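Local coordinates for protein D-aminoacid aminotransferase-like PLP-dependent enzyme (Haemophilus somnus, PDB 3CEB) that probably acts as a pyridoxal-phosphate-dependent class IV aminotransferase-fold enzyme, putatively a 4-amino-4-deoxychorismate lyase, at residues A[28-32]-A[69-73]; A[133-137]-A[186-190]. All blocks are in the same frame, centred on the assembly; numbering follows the deposited sequence.

Contact 1 (A[28-32]-A[69-73]); sequences YEKSL and DYNHH. With SO4 (sulfate ion), chain B.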
loop_
_atom_site.group_PDB
_atom_site.type_symbol
_atom_site.label_atom_id
_atom_site.label_comp_id
_atom_site.label_asym_id
_atom_site.label_seq_id
_atom_site.Cartn_x
_atom_site.Cartn_y
_atom_site.Cartn_z
ATOM N N TYR A 28 -6.562 5.821 -7.641
ATOM C CA TYR A 28 -7.478 5.129 -8.530
ATOM C C TYR A 28 -7.543 5.864 -9.882
ATOM O O TYR A 28 -7.386 5.250 -10.933
ATOM C CB TYR A 28 -8.851 4.953 -7.866
ATOM C CG TYR A 28 -10.009 4.609 -8.766
ATOM C CD1 TYR A 28 -9.990 3.485 -9.548
ATOM C CD2 TYR A 28 -11.154 5.400 -8.789
ATOM C CE1 TYR A 28 -11.052 3.179 -10.355
ATOM C CE2 TYR A 28 -12.210 5.093 -9.579
ATOM C CZ TYR A 28 -12.161 3.983 -10.374
ATOM O OH TYR A 28 -13.223 3.635 -11.184
ATOM N N GLU A 29 -7.717 7.166 -9.884
ATOM C CA GLU A 29 -7.859 7.850 -11.174
ATOM C C GLU A 29 -6.535 7.894 -11.947
ATOM O O GLU A 29 -6.510 7.792 -13.172
ATOM C CB GLU A 29 -8.427 9.273 -11.011
ATOM C CG GLU A 29 -9.669 9.341 -10.117
ATOM C CD GLU A 29 -10.506 10.601 -10.253
ATOM O OE1 GLU A 29 -10.124 11.515 -11.064
ATOM O OE2 GLU A 29 -11.568 10.648 -9.562
ATOM N N LYS A 30 -5.447 8.094 -11.210
ATOM C CA LYS A 30 -4.068 8.149 -11.759
ATOM C C LYS A 30 -3.843 6.793 -12.454
ATOM O O LYS A 30 -3.333 6.691 -13.543
ATOM C CB LYS A 30 -3.107 8.333 -10.582
ATOM C CG LYS A 30 -1.887 9.209 -10.705
ATOM C CD LYS A 30 -1.596 9.838 -9.244
ATOM N N SER A 31 -4.341 5.749 -11.823
ATOM C CA SER A 31 -4.153 4.406 -12.304
ATOM C C SER A 31 -4.959 4.152 -13.548
ATOM O O SER A 31 -4.453 3.611 -14.521
ATOM C CB SER A 31 -4.506 3.420 -11.200
ATOM O OG SER A 31 -3.589 3.595 -10.126
ATOM N N LEU A 32 -6.205 4.593 -13.537
ATOM C CA LEU A 32 -7.042 4.479 -14.720
ATOM C C LEU A 32 -6.381 5.196 -15.906
ATOM O O LEU A 32 -6.331 4.681 -17.008
ATOM C CB LEU A 32 -8.448 5.022 -14.462
ATOM C CG LEU A 32 -9.398 4.185 -13.594
ATOM C CD1 LEU A 32 -10.736 4.913 -13.451
ATOM C CD2 LEU A 32 -9.587 2.812 -14.161
ATOM N N ASP A 69 -11.568 -4.327 -6.277
ATOM C CA ASP A 69 -10.856 -4.677 -7.479
ATOM C C ASP A 69 -11.595 -4.001 -8.638
ATOM O O ASP A 69 -12.823 -3.982 -8.657
ATOM C CB ASP A 69 -10.838 -6.181 -7.694
ATOM C CG ASP A 69 -9.896 -6.916 -6.756
ATOM O OD1 ASP A 69 -10.207 -7.090 -5.556
ATOM O OD2 ASP A 69 -8.841 -7.373 -7.253
ATOM N N TYR A 70 -10.886 -3.436 -9.606
ATOM C CA TYR A 70 -11.569 -2.785 -10.718
ATOM C C TYR A 70 -10.892 -2.969 -12.066
ATOM O O TYR A 70 -9.738 -3.414 -12.138
ATOM C CB TYR A 70 -11.714 -1.295 -10.451
ATOM C CG TYR A 70 -10.397 -0.604 -10.248
ATOM C CD1 TYR A 70 -9.749 -0.650 -9.045
ATOM C CD2 TYR A 70 -9.809 0.099 -11.273
ATOM C CE1 TYR A 70 -8.507 0.002 -8.859
ATOM C CE2 TYR A 70 -8.572 0.762 -11.110
ATOM C CZ TYR A 70 -7.926 0.717 -9.919
ATOM O OH TYR A 70 -6.714 1.382 -9.786
ATOM N N ASN A 71 -11.660 -2.666 -13.115
ATOM C CA ASN A 71 -11.115 -2.490 -14.437
ATOM C C ASN A 71 -11.623 -1.202 -15.001
ATOM O O ASN A 71 -11.985 -0.299 -14.242
ATOM C CB ASN A 71 -11.412 -3.627 -15.383
ATOM C CG ASN A 71 -12.835 -4.026 -15.408
ATOM O OD1 ASN A 71 -13.736 -3.217 -15.470
ATOM N ND2 ASN A 71 -13.044 -5.303 -15.372
ATOM N N HIS A 72 -11.654 -1.068 -16.323
ATOM C CA HIS A 72 -12.101 0.240 -16.897
ATOM C C HIS A 72 -13.590 0.516 -16.769
ATOM O O HIS A 72 -14.014 1.643 -16.976
ATOM C CB HIS A 72 -11.667 0.435 -18.354
ATOM C CG HIS A 72 -12.647 -0.066 -19.375
ATOM N ND1 HIS A 72 -12.620 -1.351 -19.854
ATOM C CD2 HIS A 72 -13.612 0.573 -20.076
ATOM C CE1 HIS A 72 -13.558 -1.492 -20.776
ATOM N NE2 HIS A 72 -14.166 -0.335 -20.941
ATOM N N HIS A 73 -14.399 -0.467 -16.397
ATOM C CA HIS A 73 -15.827 -0.181 -16.354
ATOM C C HIS A 73 -16.638 -0.843 -15.235
ATOM O O HIS A 73 -17.830 -0.665 -15.170
ATOM C CB HIS A 73 -16.444 -0.608 -17.671
ATOM C CG HIS A 73 -16.590 -2.081 -17.768
ATOM N ND1 HIS A 73 -17.809 -2.719 -17.613
ATOM C CD2 HIS A 73 -15.660 -3.050 -17.911
ATOM C CE1 HIS A 73 -17.622 -4.023 -17.702
ATOM N NE2 HIS A 73 -16.328 -4.251 -17.871
HETATM S S SO4 B . -10.305 -4.180 -18.830
HETATM O O1 SO4 B . -11.106 -2.953 -18.664
HETATM O O2 SO4 B . -9.559 -4.143 -20.060
HETATM O O3 SO4 B . -9.281 -4.403 -17.818
HETATM O O4 SO4 B . -11.264 -5.267 -18.802
#

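Contact 2 (A[133-137]-A[186-190]); sequences DCSIG and RLINA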
loop_
_atom_site.group_PDB
_atom_site.type_symbol
_atom_site.label_atom_id
_atom_site.label_comp_id
_atom_site.label_asym_id
_atom_site.label_seq_id
_atom_site.Cartn_x
_atom_site.Cartn_y
_atom_site.Cartn_z
ATOM N N ASP A 133 10.158 -1.195 -1.347
ATOM C CA ASP A 133 8.998 -1.578 -0.566
ATOM C C ASP A 133 9.138 -2.953 0.095
ATOM O O ASP A 133 10.049 -3.714 -0.255
ATOM C CB ASP A 133 7.779 -1.663 -1.488
ATOM C CG ASP A 133 7.428 -0.336 -2.209
ATOM O OD1 ASP A 133 8.179 0.670 -2.189
ATOM O OD2 ASP A 133 6.342 -0.318 -2.833
ATOM N N CYS A 134 8.228 -3.280 1.027
ATOM C CA CYS A 134 8.044 -4.674 1.430
ATOM C C CYS A 134 6.957 -5.241 0.484
ATOM O O CYS A 134 6.521 -4.538 -0.416
ATOM C CB CYS A 134 7.682 -4.862 2.910
ATOM S SG CYS A 134 6.107 -4.225 3.418
ATOM N N SER A 135 6.542 -6.502 0.661
ATOM C CA SER A 135 5.650 -7.128 -0.325
ATOM C C SER A 135 4.267 -6.553 -0.254
ATOM O O SER A 135 3.572 -6.546 -1.258
ATOM C CB SER A 135 5.523 -8.638 -0.157
ATOM O OG SER A 135 4.522 -8.953 0.789
ATOM N N ILE A 136 3.861 -6.057 0.918
ATOM C CA ILE A 136 2.475 -5.549 1.089
ATOM C C ILE A 136 2.388 -4.051 1.391
ATOM O O ILE A 136 1.306 -3.517 1.542
ATOM C CB ILE A 136 1.667 -6.295 2.189
ATOM C CG1 ILE A 136 2.272 -6.001 3.554
ATOM C CG2 ILE A 136 1.566 -7.793 1.922
ATOM C CD1 ILE A 136 1.575 -6.764 4.728
ATOM N N GLY A 137 3.508 -3.350 1.495
ATOM C CA GLY A 137 3.437 -1.932 1.840
ATOM C C GLY A 137 4.734 -1.202 1.615
ATOM O O GLY A 137 5.706 -1.765 1.077
ATOM N N ARG A 186 9.921 -0.251 9.908
ATOM C CA ARG A 186 8.521 -0.625 10.022
ATOM C C ARG A 186 7.816 -0.553 8.703
ATOM O O ARG A 186 8.306 0.073 7.758
ATOM C CB ARG A 186 7.768 0.263 11.001
ATOM C CG ARG A 186 8.040 -0.069 12.428
ATOM C CD ARG A 186 7.040 0.645 13.295
ATOM N NE ARG A 186 7.625 1.070 14.567
ATOM C CZ ARG A 186 6.991 1.823 15.471
ATOM N NH1 ARG A 186 5.737 2.212 15.228
ATOM N NH2 ARG A 186 7.609 2.184 16.609
ATOM N N LEU A 187 6.682 -1.218 8.616
ATOM C CA LEU A 187 5.853 -1.095 7.466
ATOM C C LEU A 187 4.686 -0.139 7.572
ATOM O O LEU A 187 4.150 0.067 8.601
ATOM C CB LEU A 187 5.496 -2.454 6.889
ATOM C CG LEU A 187 4.379 -3.350 7.369
ATOM C CD1 LEU A 187 3.064 -2.741 7.257
ATOM C CD2 LEU A 187 4.440 -4.530 6.550
ATOM N N ILE A 188 4.335 0.483 6.483
ATOM C CA ILE A 188 3.108 1.289 6.447
ATOM C C ILE A 188 2.259 0.895 5.218
ATOM O O ILE A 188 2.781 0.611 4.135
ATOM C CB ILE A 188 3.374 2.822 6.379
ATOM C CG1 ILE A 188 4.268 3.153 5.191
ATOM C CG2 ILE A 188 3.934 3.390 7.665
ATOM C CD1 ILE A 188 4.329 4.691 4.938
ATOM N N ASN A 189 0.950 0.837 5.405
ATOM C CA ASN A 189 0.070 0.691 4.267
ATOM C C ASN A 189 -1.335 1.050 4.716
ATOM O O ASN A 189 -1.517 1.553 5.850
ATOM C CB ASN A 189 0.151 -0.701 3.602
ATOM C CG ASN A 189 -0.261 -1.830 4.538
ATOM O OD1 ASN A 189 -0.892 -1.609 5.578
ATOM N ND2 ASN A 189 0.068 -3.040 4.154
ATOM N N ALA A 190 -2.319 0.835 3.842
ATOM C CA ALA A 190 -3.702 1.261 4.174
ATOM C C ALA A 190 -4.130 0.683 5.532
ATOM O O ALA A 190 -4.859 1.351 6.293
ATOM C CB ALA A 190 -4.695 0.879 3.074
#

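Contact 1 (A[28-32]-A[69-73])
An edge-to-face pair of tyrosines, Y28 and Y70, packs helix 21-35 in a buried, largely apolar contact against the end of strand 63-70, an inner strand of the four-stranded antiparallel sheet. The two ring planes stand at 88° with centroids 4.7 Å apart, a T-shaped stack in which Y28 supplies the edge and Y70 the face. CD1 and CE1 of Y28 both reach that face, and Y28 CD1 comes within 3.4 Å of Y70 CE2. With CG anti to the backbone N (chi1 163°), the Y28 ring swings off the helix to meet the strand, while its hydroxyl bonds to the backbone N of F44.

One helical turn on, L32 lies at the edge of the Y70 ring, its CD2 3.8 Å from Y70 CE2; the same methyl sits 3.9 Å from N71 O. The hydroxyl of Y70 abuts the helix, 3.3 Å from S31 CB. The hydroxyl of S31 is engaged by the carbonyl of R27.

Beyond the strand, N71 OD1 accepts from H73 N at 3.0 Å, with an N-H...O angle of 167°, forming an Asx turn; the same oxygen also accepts from D74 N, and N71 ND2 donates to the carbonyl of Q4. A sulfate, probably from the crystallisation liquor, accepts from H72 N through its O1 at 3.1 Å, and Y36 OH binds it as well. In this protein the Asx turn falls within the connection of the hairpin 63-70/75-82; a helix packed on an antiparallel sheet is consistent with the smaller N-terminal domain of class IV aminotransferases.

Contact 2 (A[133-137]-A[186-190])
N189 OD1 is gripped twice, accepting from the backbone N of M191 and from the side-chain ND2 of N192, while ND2 of the same carboxamide donates across the contact to I136 O at 2.9 Å. The ND2 bond is nearly straight, 171° at the hydrogen, and the acceptor lies almost in the amide plane of N189. Relative to the I136 carbonyl, however, the donor stands 56° out of its plane, not on a lone pair. Together these bonds settle which end of the amide is nitrogen and hold its rotation, tying the loop before strand 138-143 to the turn after strand 185-188.

Around this bond the two segments pack closely. L187 turns its CD2 methyl to the loop, 3.6 Å from C134 SG and 4.0 Å from I136 CG1. I136 CG1 also lies 3.7 Å from N189 ND2, so the isoleucine spans leucine and amide. With chi1 at 67°, CG1 of I136 sits between its backbone N and carbonyl carbon, which directs this branch to the strand. G137 brings its CA to 3.5 Å from I188 O in a CA-H...O contact, without a side chain to hold the backbones apart. C134 N donates to G137 O at 2.9 Å, bridging the base of the loop.

Both segments also reach the cofactor, the pyridoxal phosphate carried as a Schiff base on the lysine at position 103. D133 OD2 bonds to its pyridine N1, and A190 N to its phosphate OP1. An acid at the ring nitrogen and a backbone amide at the phosphate, on this fold, fit the cofactor site of fold-type IV enzymes, to which class IV aminotransferases belong.

How the contacts relate
Contacts 1 and 2 illustrate how burial alone does not fix chemistry. Both are buried, yet contact 1 lies about 16 Å from the centre of the chain and contact 2 about 6 Å; their centres are 21 Å apart and they do not touch. They share no helix, strand or sheet: the first joins a helix to the four-stranded antiparallel sheet, the second a loop to an outermost strand of a mixed one. Aromatic and aliphatic surfaces carry the peripheral contact, with its polar groups and a sulfate gathered at one end. The central contact combines a side-chain-to-backbone bond with aliphatic packing beside the cofactor, which its two segments help to hold.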